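Local coordinates for succinate-semialdehyde dehydrogenase (Synechococcus sp., PDB 4ITB), which probably oxidises succinic semialdehyde to succinate with NADP+ as the electron acceptor, as a member of the aldehyde dehydrogenase family, at residues 124-129 against 149-154; 134-139 against 165-170. All coordinates share one frame; numbering follows the deposited sequence.

Contact 1 (124-129 against 149-154); sequences GILLAV and AGNVAV. With NDP (NADPH dihydro-nicotinamide-adenine-dinucleotide phosphate), chain C.
Leu-126 binds strand 152-154 through both its backbone polar atoms: its N donates to Val-152 O at 2.9 Å, and its O accepts from Val-154 N. Two further backbone bonds, Val-152 N to Gly-124 O at 3.2 Å and Ala-128 N to Val-154 O at 2.9 Å, complete a parallel register of Ile-125 with Val-152, Leu-126 with Ala-153 and Leu-127 with Val-154. The Val-152 bond to Gly-124 O is the bent one, its donor standing 48° out of the carbonyl plane. Before the pairing starts, a side chain extends it: Asn-151 OD1 takes Gly-124 N in its carbonyl plane at 3.1 Å, nearly straight at 172°, while ND2 is bound to Phe-447 O.

The side-chain contacts fall on two faces. On one, Val-152 CG2 packs against Ile-125 CG1 at 3.6 Å, and Val-154 CG2 reaches both Ile-125 CG2 and Leu-127 CD1; helices 24-41 and 192-197 cover this side. On the other, a leucine methyl meets a polar amide: Leu-126 CG lies anti to its carbonyl carbon (chi1 -47°), which lays CD1 3.5 Å from Asn-151 ND2, and Phe-142 of helix 137-148 covers Leu-126 and Ala-153.

Past the pairing, Val-129 CG1 touches O4B of the adenosine ribose of NADPH, 3.3 Å away. Two parallel neighbouring strands joined through helix 137-148 form a beta-alpha-beta unit of the Rossmann-like cofactor domain of aldehyde dehydrogenases.

Contact 2 (134-139 against 165-170); sequences FPFWQV and ALAVEA. With SSN (4-oxobutanoic acid), chain D.
Val-168 is the main bump of helix 165-170, and its two methyls part to meet two different side chains. CG1, anti to the backbone N (chi1 171°), meets Val-139 CG1 at 3.6 Å, the closest approach between the segments, the two side chains crossing at a slant. CG2 sits over one face of the Phe-136 ring, 4.5 Å from CD2, and lies 4.4 Å from Pro-135 O, so it enters the hollow between the ring and the backbone before it. The preceding residue, Ala-167, brings its CB obliquely to the far end of the same ring, 4.0 Å from Phe-136 CZ. Phe-136 thus reaches across to two successive residues, and the small Ala-167 leaves room for its tip. With 192 Å² buried in all, the fit is modest and made mainly by carbon atoms, without hydrogen bonds between the segments.

The opposite side of segment 134-139 serves the bound 4-oxobutanoic acid. Trp-137 NE1 donates to its O1 at 3.0 Å (161°), the oxygen lying in the indole plane at the ring edge. Phe-134 instead offers a face, with O2 above its rim and CE1 3.7 Å from C2. With an alanine at Phe-134 the aromatic wall beside O2 and C2 would be gone, and this flank of the ligand would probably be freer to shift.

Glu-85 of helix 79-103 accepts from the backbone N of Phe-136 and Trp-137, and Met-71 of helix 64-75 adds to the cover of Phe-136. The start of helix 137-148 is therefore lodged among helices 64-75, 79-103 and 162-175, while His-157, just after strand 152-156, binds Pro-135 O.

Both contacts are buried, with centres 14 Å apart and nearest atoms about 7 Å apart, so they do not touch. Their segments alternate along the chain: contact 1 pairs the strands either side of helix 137-148, and contact 2 sets the start of that helix against helix 162-175, which follows strand 152-156. Contact 1 depends on backbone hydrogen bonds within a sheet, with side chains above and below; contact 2 joins its segments through side-chain carbons and buries less than half the area, 192 against 410 Å². Val-129, at the end of 124-129, touches the adenosine ribose of NADPH, while 134-139 meets 4-oxobutanoic acid and, through Gln-138, the cofactor too.

Contact 1 (124-129 against 149-154)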
ATOM      1  N   GLY A 124       5.297  12.192  -7.288  1.00  7.25           N
ATOM      2  CA  GLY A 124       5.812  13.487  -6.864  1.00  7.44           C
ATOM      3  C   GLY A 124       6.879  13.298  -5.801  1.00  6.42           C
ATOM      4  O   GLY A 124       7.742  12.431  -5.936  1.00  8.11           O
ATOM      5  N   ILE A 125       6.824  14.110  -4.748  1.00  6.11           N
ATOM      6  CA  ILE A 125       7.804  14.019  -3.671  1.00  7.52           C
ATOM      7  C   ILE A 125       7.527  12.822  -2.779  1.00  6.23           C
ATOM      8  O   ILE A 125       6.431  12.679  -2.224  1.00  7.11           O
ATOM      9  CB  ILE A 125       7.804  15.274  -2.783  1.00  7.46           C
ATOM     10  CG1 ILE A 125       8.022  16.549  -3.610  1.00  8.34           C
ATOM     11  CG2 ILE A 125       8.870  15.147  -1.701  1.00  8.35           C
ATOM     12  CD1 ILE A 125       7.835  17.831  -2.807  1.00  9.92           C
ATOM     13  N   LEU A 126       8.536  11.971  -2.643  1.00  6.55           N
ATOM     14  CA  LEU A 126       8.520  10.852  -1.706  1.00  6.89           C
ATOM     15  C   LEU A 126       9.430  11.133  -0.520  1.00  6.39           C
ATOM     16  O   LEU A 126      10.578  11.569  -0.687  1.00  7.91           O
ATOM     17  CB  LEU A 126       9.006   9.581  -2.400  1.00  8.35           C
ATOM     18  CG  LEU A 126       8.392   9.315  -3.767  1.00 12.51           C
ATOM     19  CD1 LEU A 126       8.973   8.033  -4.322  1.00 13.51           C
ATOM     20  CD2 LEU A 126       6.875   9.221  -3.697  1.00 14.96           C
ATOM     21  N   LEU A 127       8.912  10.887   0.681  1.00  5.64           N
ATOM     22  CA  LEU A 127       9.721  10.918   1.890  1.00  5.88           C
ATOM     23  C   LEU A 127      10.242   9.526   2.197  1.00  6.00           C
ATOM     24  O   LEU A 127       9.467   8.564   2.219  1.00  7.14           O
ATOM     25  CB  LEU A 127       8.890  11.415   3.077  1.00  7.98           C
ATOM     26  CG  LEU A 127       9.456  11.156   4.477  1.00  6.70           C
ATOM     27  CD1 LEU A 127      10.747  11.921   4.746  1.00  7.14           C
ATOM     28  CD2 LEU A 127       8.414  11.518   5.514  1.00  8.17           C
ATOM     29  N   ALA A 128      11.541   9.418   2.451  1.00  6.23           N
ATOM     30  CA  ALA A 128      12.137   8.182   2.950  1.00  7.02           C
ATOM     31  C   ALA A 128      12.769   8.415   4.314  1.00  6.29           C
ATOM     32  O   ALA A 128      13.617   9.304   4.466  1.00  7.43           O
ATOM     33  CB  ALA A 128      13.181   7.655   1.975  1.00  8.38           C
ATOM     34  N   VAL A 129      12.352   7.624   5.297  1.00  6.07           N
ATOM     35  CA  VAL A 129      12.950   7.637   6.627  1.00  6.58           C
ATOM     36  C   VAL A 129      13.768   6.361   6.775  1.00  5.84           C
ATOM     37  O   VAL A 129      13.223   5.255   6.707  1.00  7.50           O
ATOM     38  CB  VAL A 129      11.880   7.706   7.729  1.00  6.79           C
ATOM     39  CG1 VAL A 129      12.535   7.548   9.103  1.00  8.09           C
ATOM     40  CG2 VAL A 129      11.105   9.016   7.631  1.00  7.87           C
ATOM     41  N   ALA A 149      11.738   6.226 -11.880  1.00  6.58           N
ATOM     42  CA  ALA A 149      10.314   6.417 -12.135  1.00  8.04           C
ATOM     43  C   ALA A 149       9.914   7.873 -12.347  1.00  6.77           C
ATOM     44  O   ALA A 149       8.788   8.149 -12.761  1.00  7.81           O
ATOM     45  CB  ALA A 149       9.490   5.813 -10.997  1.00  7.34           C
ATOM     46  N   GLY A 150      10.809   8.808 -12.036  1.00  6.53           N
ATOM     47  CA  GLY A 150      10.496  10.219 -12.186  1.00  7.33           C
ATOM     48  C   GLY A 150       9.988  10.922 -10.941  1.00  6.29           C
ATOM     49  O   GLY A 150       9.591  12.081 -11.014  1.00  6.87           O
ATOM     50  N   ASN A 151       9.975  10.222  -9.811  1.00  6.22           N
ATOM     51  CA  ASN A 151       9.717  10.872  -8.533  1.00  4.97           C
ATOM     52  C   ASN A 151      10.928  11.686  -8.106  1.00  6.23           C
ATOM     53  O   ASN A 151      12.033  11.519  -8.635  1.00  6.93           O
ATOM     54  CB  ASN A 151       9.416   9.840  -7.447  1.00  7.44           C
ATOM     55  CG  ASN A 151       8.121   9.104  -7.680  1.00  7.47           C
ATOM     56  OD1 ASN A 151       7.055   9.703  -7.803  1.00  6.90           O
ATOM     57  ND2 ASN A 151       8.205   7.779  -7.755  1.00 13.57           N
ATOM     58  N   VAL A 152      10.719  12.572  -7.134  1.00  6.08           N
ATOM     59  CA  VAL A 152      11.838  13.176  -6.413  1.00  6.52           C
ATOM     60  C   VAL A 152      11.751  12.707  -4.963  1.00  6.52           C
ATOM     61  O   VAL A 152      10.709  12.192  -4.530  1.00  6.45           O
ATOM     62  CB  VAL A 152      11.858  14.708  -6.510  1.00  5.87           C
ATOM     63  CG1 VAL A 152      11.922  15.126  -7.968  1.00  7.32           C
ATOM     64  CG2 VAL A 152      10.640  15.313  -5.822  1.00  7.88           C
ATOM     65  N   ALA A 153      12.836  12.853  -4.213  1.00  6.06           N
ATOM     66  CA  ALA A 153      12.888  12.273  -2.883  1.00  6.44           C
ATOM     67  C   ALA A 153      13.516  13.197  -1.868  1.00  6.27           C
ATOM     68  O   ALA A 153      14.471  13.919  -2.169  1.00  5.65           O
ATOM     69  CB  ALA A 153      13.650  10.970  -2.917  1.00  8.71           C
ATOM     70  N   VAL A 154      12.959  13.173  -0.664  1.00  6.31           N
ATOM     71  CA  VAL A 154      13.623  13.763   0.488  1.00  6.65           C
ATOM     72  C   VAL A 154      13.935  12.660   1.489  1.00  5.36           C
ATOM     73  O   VAL A 154      13.083  11.816   1.787  1.00  6.53           O
ATOM     74  CB  VAL A 154      12.800  14.909   1.138  1.00  6.50           C
ATOM     75  CG1 VAL A 154      12.730  16.103   0.195  1.00  7.73           C
ATOM     76  CG2 VAL A 154      11.388  14.446   1.539  1.00  7.39           C
TER
HETATM   77  PA  NDP C 501      14.564   3.767  14.864  1.00 12.96           P
HETATM   78  O1A NDP C 501      13.335   3.090  14.323  1.00 14.30           O
HETATM   79  O2A NDP C 501      14.406   4.743  15.998  1.00 16.26           O
HETATM   80  O5B NDP C 501      15.244   4.595  13.662  1.00 13.10           O
HETATM   81  C5B NDP C 501      14.960   4.397  12.272  1.00 11.13           C
HETATM   82  C4B NDP C 501      14.706   5.735  11.580  1.00 10.09           C
HETATM   83  O4B NDP C 501      13.434   6.233  12.004  1.00 10.59           O
HETATM   84  C3B NDP C 501      15.714   6.828  11.932  1.00  9.20           C
HETATM   85  O3B NDP C 501      15.839   7.711  10.808  1.00  9.00           O
HETATM   86  C2B NDP C 501      15.003   7.544  13.062  1.00  8.81           C
HETATM   87  O2B NDP C 501      15.452   8.875  13.233  1.00  8.97           O
HETATM   88  C1B NDP C 501      13.603   7.551  12.526  1.00  9.97           C
HETATM   89  N9A NDP C 501      12.542   7.699  13.527  1.00  8.44           N
HETATM   90  C8A NDP C 501      12.509   7.218  14.790  1.00 10.64           C
HETATM   91  N7A NDP C 501      11.327   7.537  15.379  1.00 10.47           N
HETATM   92  C5A NDP C 501      10.595   8.197  14.467  1.00  9.42           C
HETATM   93  C6A NDP C 501       9.270   8.826  14.417  1.00 10.70           C
HETATM   94  N6A NDP C 501       8.453   8.783  15.495  1.00 12.30           N
HETATM   95  N1A NDP C 501       8.911   9.420  13.262  1.00 11.74           N
HETATM   96  C2A NDP C 501       9.704   9.469  12.183  1.00 13.27           C
HETATM   97  N3A NDP C 501      10.932   8.936  12.161  1.00 10.97           N
HETATM   98  C4A NDP C 501      11.403   8.304  13.255  1.00  8.94           C
HETATM   99  O3  NDP C 501      15.653   2.657  15.296  1.00 19.50           O
HETATM  100  PN  NDP C 501      16.681   2.656  16.553  1.00 18.22           P
HETATM  101  O1N NDP C 501      16.075   3.249  17.807  1.00 21.85           O
HETATM  102  O2N NDP C 501      18.019   3.147  16.070  1.00 21.32           O
HETATM  103  O5D NDP C 501      16.790   1.061  16.741  1.00 17.48           O
HETATM  104  C5D NDP C 501      15.902   0.418  17.657  1.00 18.73           C
HETATM  105  C4D NDP C 501      15.510  -0.961  17.141  1.00 17.37           C
HETATM  106  O4D NDP C 501      14.733  -0.868  15.941  1.00 18.61           O
HETATM  107  C3D NDP C 501      16.705  -1.812  16.753  1.00 17.38           C
HETATM  108  O3D NDP C 501      17.271  -2.492  17.870  1.00 19.26           O
HETATM  109  C2D NDP C 501      16.072  -2.791  15.795  1.00 15.91           C
HETATM  110  O2D NDP C 501      15.371  -3.781  16.561  1.00 16.54           O
HETATM  111  C1D NDP C 501      15.068  -1.931  15.035  1.00 17.29           C
HETATM  112  N1N NDP C 501      15.662  -1.438  13.773  1.00 17.51           N
HETATM  113  C2N NDP C 501      15.335  -2.053  12.627  1.00 16.19           C
HETATM  114  C3N NDP C 501      16.063  -1.850  11.455  1.00 14.76           C
HETATM  115  C7N NDP C 501      15.675  -2.541  10.179  1.00 16.06           C
HETATM  116  O7N NDP C 501      16.518  -2.735   9.314  1.00 18.52           O
HETATM  117  N7N NDP C 501      14.415  -2.920   9.995  1.00 17.05           N
HETATM  118  C4N NDP C 501      17.259  -0.929  11.433  1.00 14.83           C
HETATM  119  C5N NDP C 501      17.316  -0.122  12.643  1.00 16.79           C
HETATM  120  C6N NDP C 501      16.523  -0.399  13.747  1.00 17.42           C
HETATM  121  P2B NDP C 501      16.484   9.270  14.398  1.00  8.19           P
HETATM  122  O1X NDP C 501      16.607  10.753  14.223  1.00  8.57           O
HETATM  123  O2X NDP C 501      15.784   8.898  15.693  1.00 10.18           O
HETATM  124  O3X NDP C 501      17.758   8.509  14.190  1.00  8.95           O

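Contact 2 (134-139 against 165-170)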
ATOM      1  N   PHE A 134      22.263  -0.040   7.436  1.00  7.38           N
ATOM      2  CA  PHE A 134      22.790  -0.133   6.078  1.00  8.09           C
ATOM      3  C   PHE A 134      22.631   1.262   5.498  1.00  7.53           C
ATOM      4  O   PHE A 134      21.718   1.535   4.707  1.00  8.60           O
ATOM      5  CB  PHE A 134      22.048  -1.193   5.252  1.00  9.84           C
ATOM      6  CG  PHE A 134      22.283  -2.602   5.731  1.00  9.81           C
ATOM      7  CD1 PHE A 134      21.384  -3.215   6.591  1.00 11.07           C
ATOM      8  CD2 PHE A 134      23.409  -3.298   5.332  1.00 10.30           C
ATOM      9  CE1 PHE A 134      21.607  -4.510   7.047  1.00 10.70           C
ATOM     10  CE2 PHE A 134      23.635  -4.604   5.779  1.00 11.69           C
ATOM     11  CZ  PHE A 134      22.731  -5.201   6.638  1.00 10.43           C
ATOM     12  N   PRO A 135      23.517   2.175   5.908  1.00  7.43           N
ATOM     13  CA  PRO A 135      23.263   3.598   5.660  1.00  7.59           C
ATOM     14  C   PRO A 135      23.383   4.019   4.198  1.00  7.76           C
ATOM     15  O   PRO A 135      22.903   5.098   3.855  1.00  8.15           O
ATOM     16  CB  PRO A 135      24.316   4.294   6.527  1.00  9.37           C
ATOM     17  CG  PRO A 135      25.432   3.298   6.635  1.00  9.03           C
ATOM     18  CD  PRO A 135      24.786   1.938   6.619  1.00  7.25           C
ATOM     19  N   PHE A 136      24.024   3.205   3.360  1.00  7.07           N
ATOM     20  CA  PHE A 136      24.021   3.448   1.915  1.00  7.89           C
ATOM     21  C   PHE A 136      22.968   2.593   1.209  1.00  8.68           C
ATOM     22  O   PHE A 136      22.133   3.106   0.455  1.00  7.20           O
ATOM     23  CB  PHE A 136      25.404   3.160   1.313  1.00  7.82           C
ATOM     24  CG  PHE A 136      26.343   4.343   1.322  1.00  6.94           C
ATOM     25  CD1 PHE A 136      26.670   4.992   2.511  1.00  8.46           C
ATOM     26  CD2 PHE A 136      26.927   4.786   0.144  1.00  8.69           C
ATOM     27  CE1 PHE A 136      27.555   6.072   2.518  1.00  8.74           C
ATOM     28  CE2 PHE A 136      27.809   5.859   0.149  1.00  8.95           C
ATOM     29  CZ  PHE A 136      28.114   6.504   1.328  1.00  8.76           C
ATOM     30  N   TRP A 137      23.017   1.286   1.448  1.00  7.26           N
ATOM     31  CA  TRP A 137      22.157   0.346   0.735  1.00  7.29           C
ATOM     32  C   TRP A 137      20.669   0.625   0.922  1.00  7.00           C
ATOM     33  O   TRP A 137      19.912   0.583  -0.036  1.00  7.72           O
ATOM     34  CB  TRP A 137      22.525  -1.087   1.135  1.00  6.55           C
ATOM     35  CG  TRP A 137      21.473  -2.123   0.857  1.00  7.84           C
ATOM     36  CD1 TRP A 137      20.774  -2.844   1.782  1.00 10.41           C
ATOM     37  CD2 TRP A 137      21.011  -2.561  -0.429  1.00  7.02           C
ATOM     38  NE1 TRP A 137      19.904  -3.700   1.149  1.00 11.07           N
ATOM     39  CE2 TRP A 137      20.029  -3.544  -0.206  1.00  9.67           C
ATOM     40  CE3 TRP A 137      21.336  -2.212  -1.747  1.00  8.49           C
ATOM     41  CZ2 TRP A 137      19.370  -4.188  -1.255  1.00 10.76           C
ATOM     42  CZ3 TRP A 137      20.677  -2.849  -2.788  1.00  9.51           C
ATOM     43  CH2 TRP A 137      19.700  -3.821  -2.536  1.00  9.22           C
ATOM     44  N   GLN A 138      20.234   0.905   2.147  1.00  7.71           N
ATOM     45  CA  GLN A 138      18.809   1.170   2.352  1.00 10.38           C
ATOM     46  C   GLN A 138      18.366   2.386   1.557  1.00  7.74           C
ATOM     47  O   GLN A 138      17.256   2.423   1.012  1.00  8.97           O
ATOM     48  CB  GLN A 138      18.497   1.398   3.824  1.00 13.87           C
ATOM     49  CG  GLN A 138      18.910   0.276   4.730  1.00 22.25           C
ATOM     50  CD  GLN A 138      17.764  -0.622   5.089  1.00 25.52           C
ATOM     51  OE1 GLN A 138      16.787  -0.737   4.346  1.00 27.45           O
ATOM     52  NE2 GLN A 138      17.866  -1.263   6.246  1.00 24.89           N
ATOM     53  N   VAL A 139      19.240   3.379   1.470  1.00  7.39           N
ATOM     54  CA  VAL A 139      18.923   4.580   0.710  1.00  7.62           C
ATOM     55  C   VAL A 139      18.873   4.314  -0.798  1.00  7.50           C
ATOM     56  O   VAL A 139      17.895   4.671  -1.458  1.00  7.06           O
ATOM     57  CB  VAL A 139      19.891   5.735   1.027  1.00  8.04           C
ATOM     58  CG1 VAL A 139      19.518   6.967   0.220  1.00 10.57           C
ATOM     59  CG2 VAL A 139      19.867   6.046   2.519  1.00  9.58           C
ATOM     60  N   ALA A 165      24.503  10.271   5.080  1.00  6.03           N
ATOM     61  CA  ALA A 165      23.363  10.929   4.465  1.00  6.37           C
ATOM     62  C   ALA A 165      23.811  12.021   3.490  1.00  6.83           C
ATOM     63  O   ALA A 165      23.283  12.125   2.378  1.00  7.79           O
ATOM     64  CB  ALA A 165      22.455  11.490   5.538  1.00  7.00           C
ATOM     65  N   LEU A 166      24.796  12.820   3.895  1.00  7.18           N
ATOM     66  CA  LEU A 166      25.302  13.887   3.036  1.00  6.48           C
ATOM     67  C   LEU A 166      26.043  13.308   1.836  1.00  7.32           C
ATOM     68  O   LEU A 166      25.964  13.845   0.731  1.00  7.74           O
ATOM     69  CB  LEU A 166      26.201  14.837   3.826  1.00  8.03           C
ATOM     70  CG  LEU A 166      25.464  15.639   4.893  1.00  9.15           C
ATOM     71  CD1 LEU A 166      26.470  16.309   5.812  1.00 11.69           C
ATOM     72  CD2 LEU A 166      24.543  16.670   4.253  1.00 11.02           C
ATOM     73  N   ALA A 167      26.749  12.205   2.043  1.00  6.60           N
ATOM     74  CA  ALA A 167      27.490  11.565   0.961  1.00  7.27           C
ATOM     75  C   ALA A 167      26.567  11.036  -0.129  1.00  7.81           C
ATOM     76  O   ALA A 167      26.884  11.132  -1.315  1.00  7.91           O
ATOM     77  CB  ALA A 167      28.378  10.446   1.500  1.00  8.26           C
ATOM     78  N   VAL A 168      25.433  10.451   0.254  1.00  7.09           N
ATOM     79  CA  VAL A 168      24.489   9.973  -0.751  1.00  7.91           C
ATOM     80  C   VAL A 168      24.007  11.122  -1.635  1.00  7.98           C
ATOM     81  O   VAL A 168      23.980  10.994  -2.865  1.00  7.61           O
ATOM     82  CB  VAL A 168      23.297   9.229  -0.118  1.00  8.59           C
ATOM     83  CG1 VAL A 168      22.223   8.934  -1.171  1.00 12.22           C
ATOM     84  CG2 VAL A 168      23.776   7.945   0.580  1.00  9.94           C
ATOM     85  N   GLU A 169      23.653  12.250  -1.025  1.00  6.53           N
ATOM     86  CA  GLU A 169      23.229  13.396  -1.820  1.00  6.50           C
ATOM     87  C   GLU A 169      24.359  13.856  -2.744  1.00  7.49           C
ATOM     88  O   GLU A 169      24.121  14.146  -3.915  1.00  6.80           O
ATOM     89  CB  GLU A 169      22.736  14.559  -0.942  1.00  7.04           C
ATOM     90  CG  GLU A 169      22.331  15.753  -1.801  1.00  7.72           C
ATOM     91  CD  GLU A 169      21.827  16.976  -1.050  1.00 11.80           C
ATOM     92  OE1 GLU A 169      21.035  16.856  -0.105  1.00  9.15           O
ATOM     93  OE2 GLU A 169      22.191  18.101  -1.449  1.00 14.25           O
ATOM     94  N   ALA A 170      25.584  13.897  -2.220  1.00  6.62           N
ATOM     95  CA  ALA A 170      26.743  14.328  -3.006  1.00  6.81           C
ATOM     96  C   ALA A 170      27.013  13.395  -4.189  1.00  6.73           C
ATOM     97  O   ALA A 170      27.372  13.855  -5.273  1.00  7.14           O
ATOM     98  CB  ALA A 170      27.957  14.445  -2.117  1.00  8.69           C
TER
HETATM   99  C1  SSN D 502      19.187  -6.167   3.892  1.00 16.12           C
HETATM  100  O1  SSN D 502      18.577  -5.757   2.867  1.00 14.93           O
HETATM  101  C2  SSN D 502      18.663  -5.930   5.270  1.00 17.60           C
HETATM  102  O2  SSN D 502      20.268  -6.788   3.763  1.00 16.11           O
HETATM  103  C3  SSN D 502      17.539  -4.980   5.499  1.00 18.19           C
HETATM  104  C4  SSN D 502      17.015  -4.838   6.895  1.00 14.58           C
HETATM  105  O4  SSN D 502      17.920  -4.614   7.923  1.00 14.57           O